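Local atomic coordinates of L-lysine 6-oxidase (Marinomonas mediterranea, PDB entry 3WEU), a protein that oxidises the side-chain amine of L-lysine with a cysteine tryptophylquinone cofactor, releasing ammonium and hydrogen peroxide that kills bacteria. Residues Ile9-Leu14 and Ala437-Cys442. Numbering follows the deposited sequence. Where two conformers were deposited one is given.
Sequences IGVARL and ASIGNC
Val11 and Ser438 bring the two backbones nearest, CA to CA 5.6 Å, where the weakly bonded helical residues around Ser438 and the type I turn from Ile439 to Cys442 lie over one face of strand 4-13. Ile9, Val11 and Arg13 point from the strand toward this cover, while Gly10 and Ala12 bond through their backbones to strand 237-247. A single hydrogen bond joins the segments: Ser438 OG donates to Ile9 O at 2.8 Å, approaching 25° out of the carbonyl plane. With chi1 at 49°, OG sits between its own backbone N and carbonyl carbon, and the strand carbonyl gains a partner from outside the sheet. Beside this bond, Ile9 and Ile439 cross obliquely, their CG2 methyls meeting at 3.7 Å. Val11 CG2 lies against the strand-facing side of the turn, touching Ser438 O and Cys442 SG, each at 3.8 Å, while CG1 also reaches the sulfur. Arg13 NH1 passes 3.9 Å from Asn441 O, a loose approach oblique to the guanidinium. Firmer partners lie elsewhere: Arg13 NH2 forms a salt bridge with Glu452 and NE bonds to Ser248 O, while the Asn441 side chain ties the turn to Gly30 N and Glu28 O. Altogether this is buried packing of a helix-and-turn segment on a strand face, joining a strand of the LodA N-terminal family region, part of its mixed beta sheet, to the C-terminal family region.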
# COMPACT_ATOMS: atom_id res chain seq x y z
N ILE A 9 17.41 -33.44 21.44
CA ILE A 9 16.90 -32.23 20.90
C ILE A 9 15.41 -32.18 21.26
O ILE A 9 14.62 -32.86 20.67
CB ILE A 9 17.10 -32.11 19.37
CG1 ILE A 9 18.59 -32.15 18.98
CG2 ILE A 9 16.52 -30.79 18.90
CD1 ILE A 9 18.89 -32.29 17.47
N GLY A 10 15.05 -31.34 22.22
CA GLY A 10 13.65 -31.24 22.62
C GLY A 10 12.84 -30.39 21.66
O GLY A 10 13.38 -29.55 20.94
N VAL A 11 11.53 -30.60 21.67
CA VAL A 11 10.65 -29.86 20.82
C VAL A 11 9.45 -29.40 21.56
O VAL A 11 8.74 -30.21 22.10
CB VAL A 11 10.22 -30.75 19.61
CG1 VAL A 11 9.15 -30.03 18.77
CG2 VAL A 11 11.46 -31.11 18.79
N ALA A 12 9.22 -28.10 21.58
CA ALA A 12 8.04 -27.51 22.15
C ALA A 12 7.32 -26.78 21.03
O ALA A 12 7.94 -26.45 19.98
CB ALA A 12 8.40 -26.52 23.25
N ARG A 13 6.06 -26.45 21.26
CA ARG A 13 5.32 -25.73 20.26
C ARG A 13 4.54 -24.58 20.84
O ARG A 13 3.96 -24.67 21.92
CB ARG A 13 4.43 -26.67 19.46
CG ARG A 13 5.25 -27.82 18.91
CD ARG A 13 4.52 -28.68 17.89
NE ARG A 13 5.03 -28.23 16.62
CZ ARG A 13 6.00 -28.79 15.92
NH1 ARG A 13 6.57 -29.93 16.30
NH2 ARG A 13 6.37 -28.20 14.81
N LEU A 14 4.54 -23.51 20.08
CA LEU A 14 3.89 -22.28 20.47
C LEU A 14 2.41 -22.47 20.77
O LEU A 14 1.73 -23.29 20.14
CB LEU A 14 3.96 -21.28 19.29
CG LEU A 14 5.31 -20.83 18.80
CD1 LEU A 14 5.09 -19.89 17.64
CD2 LEU A 14 6.10 -20.17 19.96
N ALA A 437 11.58 -39.43 19.27
CA ALA A 437 10.21 -39.02 19.46
C ALA A 437 10.03 -37.54 19.42
O ALA A 437 8.92 -37.11 19.24
CB ALA A 437 9.65 -39.52 20.78
N SER A 438 11.08 -36.76 19.65
CA SER A 438 10.94 -35.33 19.60
C SER A 438 11.05 -34.88 18.15
O SER A 438 10.06 -34.39 17.54
CB SER A 438 12.03 -34.66 20.45
OG SER A 438 13.30 -35.21 20.12
N ILE A 439 12.24 -35.04 17.59
CA ILE A 439 12.53 -34.53 16.26
C ILE A 439 11.93 -35.36 15.14
O ILE A 439 11.86 -34.89 14.02
CB ILE A 439 14.01 -34.28 16.05
CG1 ILE A 439 14.82 -35.50 16.33
CG2 ILE A 439 14.46 -33.13 16.94
CD1 ILE A 439 16.23 -35.36 15.74
N GLY A 440 11.47 -36.56 15.43
CA GLY A 440 10.76 -37.38 14.43
C GLY A 440 9.41 -36.76 14.11
O GLY A 440 8.85 -37.06 13.05
N ASN A 441 8.97 -35.84 14.98
CA ASN A 441 7.76 -35.05 14.70
C ASN A 441 7.99 -33.71 14.01
O ASN A 441 7.07 -32.92 13.91
CB ASN A 441 6.99 -34.92 15.99
CG ASN A 441 6.46 -36.26 16.44
OD1 ASN A 441 5.86 -36.96 15.64
ND2 ASN A 441 6.68 -36.62 17.68
N CYS A 442 9.24 -33.46 13.57
CA CYS A 442 9.59 -32.28 12.79
C CYS A 442 9.95 -32.65 11.36
O CYS A 442 10.33 -33.79 11.04
CB CYS A 442 10.81 -31.63 13.37
SG CYS A 442 10.61 -31.00 15.10